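TRNA (guanine(9)-N1)-methyltransferase (Schizosaccharomyces pombe, PDB 4JWH) methylates N1 of guanosine 9 in cytoplasmic tRNA, using S-adenosyl-L-methionine as methyl donor and releasing S-adenosyl-L-homocysteine. Local coordinates at residues L108-D113 and T147-R152; N122-Q127 and I211-D216; Y191-S196 and L223-A228. All coordinates share one frame; numbering follows the deposited sequence.

Interaction 1. Residues L108-D113 and T147-R152; sequences LDCAFD and TNFGGR
D113 and R152 meet with their flat groups turned 90° to each other. The backbone N of R152 donates to D113 OD1 at 3.2 Å. It reaches the syn side of that oxygen, 29° out of the carboxylate plane. NE of R152 approaches the same OD1 at 3.3 Å, which makes a salt bridge with a weak bond. The bend at chi3 (-59°) turns NE toward this oxygen. The other carboxylate oxygen, OD2, accepts from the backbone N of L153, and NH2 of R152 donates to the carbonyl of M116. The carboxylate thus takes two successive backbone N-H groups, those of R152 and L153.

At the other end the backbones pair as parallel strands. T147 N donates to L108 O, and C110 N donates to T147 O. The side chains of D109 and N148 lie side by side and point the same way. Water 1 joins them: it donates to D109 OD1 and to N148 OD1, and accepts from T147 OG1 at 2.7 Å. OD2 of D109 has other partners, a hydrogen bond with the hydroxyl of Y191 and a salt bridge with NZ of K227.

Between these polar ends, C110 SG lies in the plane of the F149 ring, at its edge, 4.0 Å from CD2. This is a sulfur-aromatic contact. Water 2 lies 3.0 Å from both C110 O and G150 O. Strands 105-109 and 143-147 are neighbours in the parallel sheet of this SPOUT-clan domain, and the contact joins their C-terminal ends and the loop into helix 151-161.

Interaction 2. Residues N122-Q127 and I211-D216; sequences NSLCQQ and IGAIVD. With SAH (S-adenosyl-L-homocysteine), chain C.
L124 has CG anti to the backbone N (chi1 180°), on the side of the loop, and chi2 (62°) sets its two methyls against A213. V215 has CG2 anti to its carbonyl carbon, beside the backbone N, and this methyl fits onto helix 118-137. L124 CD2 comes to 3.5 Å from A213 O, and L124 CD1 lies 4.0 Å from A213 CB. V215 CG2 sits among three side chains, 3.6 Å from both S123 OG and Q127 NE2, with L124 CB a little further off.

The Q127 chain is extended beyond CG. Its OE1 accepts from water 3 at 2.9 Å, and the water also donates to I214 O. This water is a polar link between the helix and the loop after strand 208-212. A213 is the centre of an inverse gamma turn. I214 directs its CB away from the helix.

Residues on both sides of this packing, G212 and D216, bind the ligand. G212 N donates to O2' of S-adenosyl-L-homocysteine at 3.0 Å. A side chain on this glycine would run into the ribose O3'. D216 OD2 accepts from the ligand amino N at 2.9 Å and also from the backbone N of Y220. An alanine in place of D216, the proton acceptor of the active site, would probably leave the ligand amino group and Y220 N without this shared acceptor.

The chemistry is therefore divided. Apolar packing and one water seat the loop on the helix, while hydrogen bonds from the same segment hold the ribose and amino ends of the cofactor product.

Interaction 3. Residues Y191-S196 and L223-A228; sequences YLSADS and LCQNKA. With SAH (S-adenosyl-L-homocysteine), chain C.
Y191 CE2 lies 3.4 Å from C224 CB, where strand 189-192 of the SPOUT fold meets helix 223-231 beside the cofactor. C224 SG approaches the tyrosine ring obliquely, 4.7 Å from its centroid, as a sulfur-aromatic contact. One turn further along the helix, A228 CB packs on Y191 CB at 3.6 Å. Chi1 (-151°) puts CG of Y191 roughly anti to the backbone N, on the side of the helix. The polar ends of Y191 and K227 both go to D109.

The second patch surrounds Q225. Its CB touches S193 OG and D195 CB, and its bent chain brings OE1 to 3.3 Å from S196 CA. OE1 itself is hydrogen-bonded to T235 OG1, and so is S196 OG. Residues 193-196 form a type I beta turn. S193 OG accepts from D195 N, which makes an ST turn.

The ligand S-adenosyl-L-homocysteine lies between loop and helix. Its O2' donates to L192 O, while A194 CB meets the adenine at N6 and C6. C224 N donates to the carboxylate OXT at 3.1 Å, nearly straight at 171°. D195 OD2 accepts from the backbone N of N222. Water 4 joins all three parts: it accepts from S193 OG and Q225 N, and donates to D195 OD2 and, at 2.8 Å, to ligand OXT.

All three contacts reach the same parallel sheet, at the C-terminal ends of its strands. Interaction 1 is partly buried and the most polar between its segments, with strand pairing and a salt bridge. Interactions 2 and 3 are buried and join a strand end to a helix mainly through apolar packing and water. Both also touch S-adenosyl-L-homocysteine, which interaction 1 does not. Strand 208-212 lies between the strands of the other two: D109 N and O pair with I211 O and A213 N. Through its side chain D109 also bridges interactions 1 and 3. I214 and L223 pack together between interactions 2 and 3.

Interaction 1. Residues L108-D113 and T147-R152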
loop_
_atom_site.group_PDB
_atom_site.type_symbol
_atom_site.label_atom_id
_atom_site.label_comp_id
_atom_site.label_asym_id
_atom_site.label_seq_id
_atom_site.Cartn_x
_atom_site.Cartn_y
_atom_site.Cartn_z
ATOM N N LEU A 108 -4.853 1.607 0.752
ATOM C CA LEU A 108 -5.001 0.750 -0.411
ATOM C C LEU A 108 -6.167 1.275 -1.261
ATOM O O LEU A 108 -7.347 1.263 -0.822
ATOM C CB LEU A 108 -5.170 -0.716 -0.004
ATOM C CG LEU A 108 -4.186 -1.237 1.056
ATOM C CD1 LEU A 108 -4.424 -2.696 1.406
ATOM C CD2 LEU A 108 -2.700 -0.967 0.687
ATOM N N ASP A 109 -5.824 1.786 -2.452
ATOM C CA ASP A 109 -6.806 2.362 -3.356
ATOM C C ASP A 109 -7.431 1.209 -4.134
ATOM O O ASP A 109 -6.843 0.697 -5.088
ATOM C CB ASP A 109 -6.157 3.372 -4.313
ATOM C CG ASP A 109 -7.108 3.869 -5.403
ATOM O OD1 ASP A 109 -8.354 3.739 -5.282
ATOM O OD2 ASP A 109 -6.602 4.450 -6.377
ATOM N N CYS A 110 -8.624 0.805 -3.712
ATOM C CA CYS A 110 -9.251 -0.365 -4.296
ATOM C C CYS A 110 -10.274 -0.015 -5.366
ATOM O O CYS A 110 -11.293 -0.665 -5.464
ATOM C CB CYS A 110 -9.896 -1.247 -3.208
ATOM S SG CYS A 110 -8.770 -1.880 -1.941
ATOM N N ALA A 111 -9.973 0.976 -6.190
ATOM C CA ALA A 111 -10.875 1.425 -7.245
ATOM C C ALA A 111 -10.802 0.679 -8.564
ATOM O O ALA A 111 -11.468 1.085 -9.526
ATOM C CB ALA A 111 -10.671 2.946 -7.500
ATOM N N PHE A 112 -10.033 -0.410 -8.639
ATOM C CA PHE A 112 -9.713 -1.010 -9.972
ATOM C C PHE A 112 -10.278 -2.425 -10.201
ATOM O O PHE A 112 -9.801 -3.158 -11.068
ATOM C CB PHE A 112 -8.193 -1.020 -10.215
ATOM C CG PHE A 112 -7.519 0.256 -9.832
ATOM C CD1 PHE A 112 -7.606 1.385 -10.659
ATOM C CD2 PHE A 112 -6.817 0.348 -8.632
ATOM C CE1 PHE A 112 -7.000 2.587 -10.289
ATOM C CE2 PHE A 112 -6.205 1.531 -8.261
ATOM C CZ PHE A 112 -6.297 2.659 -9.090
ATOM N N ASP A 113 -11.268 -2.799 -9.391
ATOM C CA ASP A 113 -11.970 -4.097 -9.492
ATOM C C ASP A 113 -12.257 -4.477 -10.961
ATOM O O ASP A 113 -11.974 -5.593 -11.394
ATOM C CB ASP A 113 -13.293 -4.017 -8.704
ATOM C CG ASP A 113 -13.676 -5.325 -8.027
ATOM O OD1 ASP A 113 -14.508 -6.042 -8.629
ATOM O OD2 ASP A 113 -13.190 -5.613 -6.893
ATOM N N THR A 147 -9.806 1.927 0.464
ATOM C CA THR A 147 -10.822 2.846 -0.069
ATOM C C THR A 147 -11.420 2.354 -1.395
ATOM O O THR A 147 -10.789 1.565 -2.108
ATOM C CB THR A 147 -10.274 4.318 -0.186
ATOM O OG1 THR A 147 -9.120 4.346 -1.043
ATOM C CG2 THR A 147 -9.893 4.881 1.199
ATOM N N ASN A 148 -12.607 2.846 -1.735
ATOM C CA ASN A 148 -13.487 2.220 -2.735
ATOM C C ASN A 148 -13.577 0.716 -2.507
ATOM O O ASN A 148 -13.590 -0.039 -3.457
ATOM C CB ASN A 148 -13.023 2.481 -4.175
ATOM C CG ASN A 148 -13.272 3.905 -4.626
ATOM O OD1 ASN A 148 -12.359 4.719 -4.652
ATOM N ND2 ASN A 148 -14.507 4.202 -5.006
ATOM N N PHE A 149 -13.555 0.279 -1.257
ATOM C CA PHE A 149 -13.603 -1.167 -0.962
ATOM C C PHE A 149 -15.002 -1.746 -1.194
ATOM O O PHE A 149 -15.963 -1.293 -0.589
ATOM C CB PHE A 149 -13.099 -1.467 0.447
ATOM C CG PHE A 149 -12.835 -2.937 0.697
ATOM C CD1 PHE A 149 -13.737 -3.701 1.420
ATOM C CD2 PHE A 149 -11.695 -3.562 0.172
ATOM C CE1 PHE A 149 -13.500 -5.073 1.641
ATOM C CE2 PHE A 149 -11.460 -4.911 0.375
ATOM C CZ PHE A 149 -12.370 -5.676 1.103
ATOM N N GLY A 150 -15.102 -2.737 -2.080
ATOM C CA GLY A 150 -16.372 -3.349 -2.442
ATOM C C GLY A 150 -16.211 -4.332 -3.580
ATOM O O GLY A 150 -15.095 -4.831 -3.844
ATOM N N GLY A 151 -17.321 -4.641 -4.243
ATOM C CA GLY A 151 -17.289 -5.497 -5.438
ATOM C C GLY A 151 -16.670 -6.865 -5.170
ATOM O O GLY A 151 -16.791 -7.397 -4.081
ATOM N N ARG A 152 -15.985 -7.399 -6.174
ATOM C CA ARG A 152 -15.499 -8.765 -6.171
ATOM C C ARG A 152 -14.366 -8.971 -5.189
ATOM O O ARG A 152 -14.175 -10.075 -4.661
ATOM C CB ARG A 152 -15.067 -9.170 -7.581
ATOM C CG ARG A 152 -16.226 -9.516 -8.518
ATOM C CD ARG A 152 -15.655 -9.931 -9.867
ATOM N NE ARG A 152 -14.849 -8.852 -10.417
ATOM C CZ ARG A 152 -13.740 -9.007 -11.130
ATOM N NH1 ARG A 152 -13.235 -10.204 -11.394
ATOM N NH2 ARG A 152 -13.121 -7.940 -11.574
HETATM O O HOH W 1 -9.955 4.958 -3.567
HETATM O O HOH W 2 -12.666 -3.078 -4.381
#

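Interaction 2. Residues N122-Q127 and I211-D216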
loop_
_atom_site.group_PDB
_atom_site.type_symbol
_atom_site.label_atom_id
_atom_site.label_comp_id
_atom_site.label_asym_id
_atom_site.label_seq_id
_atom_site.Cartn_x
_atom_site.Cartn_y
_atom_site.Cartn_z
ATOM N N ASN A 122 -8.260 -12.674 -6.701
ATOM C CA ASN A 122 -7.838 -13.641 -5.687
ATOM C C ASN A 122 -6.452 -13.305 -5.125
ATOM O O ASN A 122 -6.271 -13.254 -3.900
ATOM C CB ASN A 122 -7.866 -15.078 -6.237
ATOM C CG ASN A 122 -9.275 -15.535 -6.626
ATOM O OD1 ASN A 122 -10.251 -14.780 -6.535
ATOM N ND2 ASN A 122 -9.376 -16.775 -7.083
ATOM N N SER A 123 -5.497 -13.052 -6.017
ATOM C CA SER A 123 -4.164 -12.626 -5.586
ATOM C C SER A 123 -4.176 -11.317 -4.758
ATOM O O SER A 123 -3.546 -11.239 -3.699
ATOM C CB SER A 123 -3.219 -12.525 -6.781
ATOM O OG SER A 123 -2.109 -11.706 -6.442
ATOM N N LEU A 124 -4.897 -10.304 -5.235
ATOM C CA LEU A 124 -5.028 -9.031 -4.515
ATOM C C LEU A 124 -5.568 -9.259 -3.098
ATOM O O LEU A 124 -5.087 -8.723 -2.112
ATOM C CB LEU A 124 -5.931 -8.068 -5.307
ATOM C CG LEU A 124 -6.141 -6.699 -4.630
ATOM C CD1 LEU A 124 -4.778 -5.951 -4.482
ATOM C CD2 LEU A 124 -7.127 -5.901 -5.438
ATOM N N CYS A 125 -6.553 -10.120 -2.984
ATOM C CA CYS A 125 -7.131 -10.366 -1.688
ATOM C C CYS A 125 -6.103 -10.948 -0.671
ATOM O O CYS A 125 -6.041 -10.543 0.490
ATOM C CB CYS A 125 -8.319 -11.283 -1.880
ATOM S SG CYS A 125 -9.047 -11.718 -0.348
ATOM N N GLN A 126 -5.287 -11.895 -1.139
ATOM C CA GLN A 126 -4.155 -12.428 -0.365
ATOM C C GLN A 126 -3.195 -11.283 0.010
ATOM O O GLN A 126 -2.734 -11.172 1.138
ATOM C CB GLN A 126 -3.463 -13.538 -1.187
ATOM C CG GLN A 126 -2.026 -13.902 -0.794
ATOM C CD GLN A 126 -1.472 -15.056 -1.636
ATOM O OE1 GLN A 126 -0.620 -14.858 -2.519
ATOM N NE2 GLN A 126 -1.967 -16.265 -1.372
ATOM N N GLN A 127 -2.950 -10.401 -0.940
ATOM C CA GLN A 127 -2.027 -9.278 -0.707
ATOM C C GLN A 127 -2.548 -8.273 0.303
ATOM O O GLN A 127 -1.758 -7.766 1.110
ATOM C CB GLN A 127 -1.701 -8.601 -2.018
ATOM C CG GLN A 127 -0.856 -9.480 -2.880
ATOM C CD GLN A 127 -0.462 -8.847 -4.175
ATOM O OE1 GLN A 127 -0.274 -7.638 -4.258
ATOM N NE2 GLN A 127 -0.273 -9.669 -5.196
ATOM N N ILE A 211 -1.219 3.241 -2.011
ATOM C CA ILE A 211 -0.803 2.118 -2.875
ATOM C C ILE A 211 -1.981 1.735 -3.774
ATOM O O ILE A 211 -3.111 1.553 -3.279
ATOM C CB ILE A 211 -0.356 0.893 -2.040
ATOM C CG1 ILE A 211 0.720 1.315 -1.011
ATOM C CG2 ILE A 211 0.126 -0.246 -2.966
ATOM C CD1 ILE A 211 1.048 0.273 0.053
ATOM N N GLY A 212 -1.743 1.636 -5.089
ATOM C CA GLY A 212 -2.760 1.071 -5.999
ATOM C C GLY A 212 -3.094 -0.385 -5.706
ATOM O O GLY A 212 -2.223 -1.254 -5.769
ATOM N N ALA A 213 -4.350 -0.680 -5.384
ATOM C CA ALA A 213 -4.703 -2.071 -5.073
ATOM C C ALA A 213 -5.089 -2.746 -6.380
ATOM O O ALA A 213 -6.268 -2.812 -6.748
ATOM C CB ALA A 213 -5.833 -2.168 -4.030
ATOM N N ILE A 214 -4.070 -3.228 -7.083
ATOM C CA ILE A 214 -4.262 -3.886 -8.368
ATOM C C ILE A 214 -3.132 -4.882 -8.677
ATOM O O ILE A 214 -1.959 -4.625 -8.416
ATOM C CB ILE A 214 -4.419 -2.842 -9.532
ATOM C CG1 ILE A 214 -4.803 -3.550 -10.857
ATOM C CG2 ILE A 214 -3.174 -1.941 -9.657
ATOM C CD1 ILE A 214 -5.136 -2.624 -12.002
ATOM N N VAL A 215 -3.516 -6.032 -9.202
ATOM C CA VAL A 215 -2.603 -7.054 -9.665
ATOM C C VAL A 215 -2.743 -7.137 -11.183
ATOM O O VAL A 215 -3.697 -7.727 -11.698
ATOM C CB VAL A 215 -2.950 -8.409 -9.004
ATOM C CG1 VAL A 215 -2.141 -9.574 -9.608
ATOM C CG2 VAL A 215 -2.720 -8.307 -7.505
ATOM N N ASP A 216 -1.830 -6.479 -11.887
ATOM C CA ASP A 216 -1.936 -6.361 -13.338
ATOM C C ASP A 216 -0.676 -6.820 -14.076
ATOM O O ASP A 216 -0.692 -6.916 -15.295
ATOM C CB ASP A 216 -2.378 -4.919 -13.695
ATOM C CG ASP A 216 -1.264 -3.897 -13.549
ATOM O OD1 ASP A 216 -0.428 -4.060 -12.647
ATOM O OD2 ASP A 216 -1.224 -2.916 -14.330
HETATM N N SAH C . 0.340 -0.594 -13.563
HETATM C CA SAH C . -0.066 -0.485 -12.171
HETATM C CB SAH C . 0.552 -1.708 -11.443
HETATM C CG SAH C . 1.062 -1.346 -10.111
HETATM S SD SAH C . 1.691 -2.460 -8.915
HETATM C C SAH C . 0.194 0.950 -11.732
HETATM O O SAH C . 0.511 1.316 -10.641
HETATM O OXT SAH C . 0.014 1.835 -12.515
HETATM C "C5'" SAH C . 0.695 -2.070 -7.533
HETATM C "C4'" SAH C . 1.053 -0.835 -6.714
HETATM O "O4'" SAH C . 2.264 -0.962 -6.034
HETATM C "C3'" SAH C . 1.149 0.500 -7.463
HETATM O "O3'" SAH C . -0.100 1.078 -7.702
HETATM C "C2'" SAH C . 2.023 1.332 -6.591
HETATM O "O2'" SAH C . 1.221 1.944 -5.633
HETATM C "C1'" SAH C . 2.912 0.275 -5.990
HETATM N N9 SAH C . 4.252 0.222 -6.599
HETATM C C8 SAH C . 4.774 -0.791 -7.231
HETATM N N7 SAH C . 6.010 -0.570 -7.597
HETATM C C5 SAH C . 6.316 0.612 -7.158
HETATM C C6 SAH C . 7.485 1.492 -7.190
HETATM N N6 SAH C . 8.583 1.112 -7.790
HETATM N N1 SAH C . 7.392 2.664 -6.611
HETATM C C2 SAH C . 6.285 3.052 -6.003
HETATM N N3 SAH C . 5.195 2.331 -5.946
HETATM C C4 SAH C . 5.146 1.120 -6.486
HETATM O O HOH W 3 0.036 -6.278 -6.788
#

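Interaction 3. Residues Y191-S196 and L223-A228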
loop_
_atom_site.group_PDB
_atom_site.type_symbol
_atom_site.label_atom_id
_atom_site.label_comp_id
_atom_site.label_asym_id
_atom_site.label_seq_id
_atom_site.Cartn_x
_atom_site.Cartn_y
_atom_site.Cartn_z
ATOM N N TYR A 191 0.519 9.567 -3.898
ATOM C CA TYR A 191 0.241 8.304 -4.557
ATOM C C TYR A 191 1.573 7.685 -5.021
ATOM O O TYR A 191 2.278 8.235 -5.870
ATOM C CB TYR A 191 -0.702 8.517 -5.747
ATOM C CG TYR A 191 -1.592 7.323 -6.073
ATOM C CD1 TYR A 191 -2.963 7.487 -6.196
ATOM C CD2 TYR A 191 -1.053 6.043 -6.316
ATOM C CE1 TYR A 191 -3.801 6.421 -6.504
ATOM C CE2 TYR A 191 -1.887 4.946 -6.612
ATOM C CZ TYR A 191 -3.271 5.168 -6.688
ATOM O OH TYR A 191 -4.145 4.176 -6.991
ATOM N N LEU A 192 1.905 6.538 -4.448
ATOM C CA LEU A 192 3.105 5.793 -4.836
ATOM C C LEU A 192 2.919 5.167 -6.229
ATOM O O LEU A 192 1.935 4.470 -6.473
ATOM C CB LEU A 192 3.390 4.725 -3.781
ATOM C CG LEU A 192 3.775 5.349 -2.410
ATOM C CD1 LEU A 192 3.900 4.313 -1.342
ATOM C CD2 LEU A 192 5.114 6.124 -2.520
ATOM N N SER A 193 3.859 5.438 -7.134
ATOM C CA SER A 193 3.823 4.874 -8.490
ATOM C C SER A 193 5.246 4.641 -9.033
ATOM O O SER A 193 6.097 5.524 -8.939
ATOM C CB SER A 193 3.009 5.790 -9.444
ATOM O OG SER A 193 3.197 5.462 -10.825
ATOM N N ALA A 194 5.495 3.469 -9.606
ATOM C CA ALA A 194 6.792 3.220 -10.244
ATOM C C ALA A 194 7.084 4.193 -11.411
ATOM O O ALA A 194 8.232 4.400 -11.787
ATOM C CB ALA A 194 6.885 1.773 -10.698
ATOM N N ASP A 195 6.031 4.793 -11.954
ATOM C CA ASP A 195 6.090 5.686 -13.123
ATOM C C ASP A 195 6.324 7.166 -12.814
ATOM O O ASP A 195 6.482 7.978 -13.734
ATOM C CB ASP A 195 4.815 5.498 -13.958
ATOM C CG ASP A 195 4.587 4.013 -14.349
ATOM O OD1 ASP A 195 5.557 3.369 -14.816
ATOM O OD2 ASP A 195 3.462 3.471 -14.184
ATOM N N SER A 196 6.359 7.524 -11.527
ATOM C CA SER A 196 6.594 8.901 -11.123
ATOM C C SER A 196 7.990 9.367 -11.535
ATOM O O SER A 196 8.923 8.567 -11.575
ATOM C CB SER A 196 6.440 9.044 -9.619
ATOM O OG SER A 196 6.447 10.405 -9.218
ATOM N N LEU A 223 -1.090 3.815 -15.113
ATOM C CA LEU A 223 -2.461 3.863 -14.591
ATOM C C LEU A 223 -2.525 4.759 -13.350
ATOM O O LEU A 223 -3.271 5.774 -13.296
ATOM C CB LEU A 223 -2.953 2.447 -14.282
ATOM C CG LEU A 223 -4.319 2.261 -13.599
ATOM C CD1 LEU A 223 -5.464 2.344 -14.592
ATOM C CD2 LEU A 223 -4.342 0.932 -12.872
ATOM N N CYS A 224 -1.755 4.393 -12.339
ATOM C CA CYS A 224 -1.854 5.126 -11.064
ATOM C C CYS A 224 -1.280 6.520 -11.197
ATOM O O CYS A 224 -1.840 7.497 -10.677
ATOM C CB CYS A 224 -1.250 4.317 -9.903
ATOM S SG CYS A 224 -2.259 2.829 -9.626
ATOM N N GLN A 225 -0.186 6.626 -11.956
ATOM C CA GLN A 225 0.378 7.929 -12.214
ATOM C C GLN A 225 -0.686 8.839 -12.836
ATOM O O GLN A 225 -0.797 10.000 -12.455
ATOM C CB GLN A 225 1.647 7.832 -13.088
ATOM C CG GLN A 225 2.295 9.199 -13.467
ATOM C CD GLN A 225 2.910 9.960 -12.274
ATOM O OE1 GLN A 225 3.378 9.366 -11.315
ATOM N NE2 GLN A 225 2.916 11.282 -12.357
ATOM N N ASN A 226 -1.473 8.311 -13.774
ATOM C CA ASN A 226 -2.447 9.147 -14.501
ATOM C C ASN A 226 -3.581 9.601 -13.619
ATOM O O ASN A 226 -4.062 10.719 -13.709
ATOM C CB ASN A 226 -3.036 8.374 -15.691
ATOM C CG ASN A 226 -2.093 8.359 -16.893
ATOM O OD1 ASN A 226 -1.242 9.222 -17.015
ATOM N ND2 ASN A 226 -2.206 7.336 -17.740
ATOM N N LYS A 227 -4.020 8.691 -12.777
ATOM C CA LYS A 227 -5.129 8.917 -11.889
ATOM C C LYS A 227 -4.792 10.043 -10.909
ATOM O O LYS A 227 -5.555 10.986 -10.759
ATOM C CB LYS A 227 -5.453 7.620 -11.139
ATOM C CG LYS A 227 -6.556 7.818 -10.086
ATOM C CD LYS A 227 -6.955 6.541 -9.438
ATOM C CE LYS A 227 -8.076 6.822 -8.446
ATOM N NZ LYS A 227 -8.583 5.529 -7.941
ATOM N N ALA A 228 -3.624 9.952 -10.278
ATOM C CA ALA A 228 -3.214 10.935 -9.273
ATOM C C ALA A 228 -2.934 12.307 -9.899
ATOM O O ALA A 228 -3.313 13.327 -9.313
ATOM C CB ALA A 228 -1.995 10.441 -8.462
HETATM N N SAH C . 0.340 -0.594 -13.563
HETATM C CA SAH C . -0.066 -0.485 -12.171
HETATM C CB SAH C . 0.552 -1.708 -11.443
HETATM C CG SAH C . 1.062 -1.346 -10.111
HETATM S SD SAH C . 1.691 -2.460 -8.915
HETATM C C SAH C . 0.194 0.950 -11.732
HETATM O O SAH C . 0.511 1.316 -10.641
HETATM O OXT SAH C . 0.014 1.835 -12.515
HETATM C "C5'" SAH C . 0.695 -2.070 -7.533
HETATM C "C4'" SAH C . 1.053 -0.835 -6.714
HETATM O "O4'" SAH C . 2.264 -0.962 -6.034
HETATM C "C3'" SAH C . 1.149 0.500 -7.463
HETATM O "O3'" SAH C . -0.100 1.078 -7.702
HETATM C "C2'" SAH C . 2.023 1.332 -6.591
HETATM O "O2'" SAH C . 1.221 1.944 -5.633
HETATM C "C1'" SAH C . 2.912 0.275 -5.990
HETATM N N9 SAH C . 4.252 0.222 -6.599
HETATM C C8 SAH C . 4.774 -0.791 -7.231
HETATM N N7 SAH C . 6.010 -0.570 -7.597
HETATM C C5 SAH C . 6.316 0.612 -7.158
HETATM C C6 SAH C . 7.485 1.492 -7.190
HETATM N N6 SAH C . 8.583 1.112 -7.790
HETATM N N1 SAH C . 7.392 2.664 -6.611
HETATM C C2 SAH C . 6.285 3.052 -6.003
HETATM N N3 SAH C . 5.195 2.331 -5.946
HETATM C C4 SAH C . 5.146 1.120 -6.486
HETATM O O HOH W 4 1.455 4.205 -12.602
#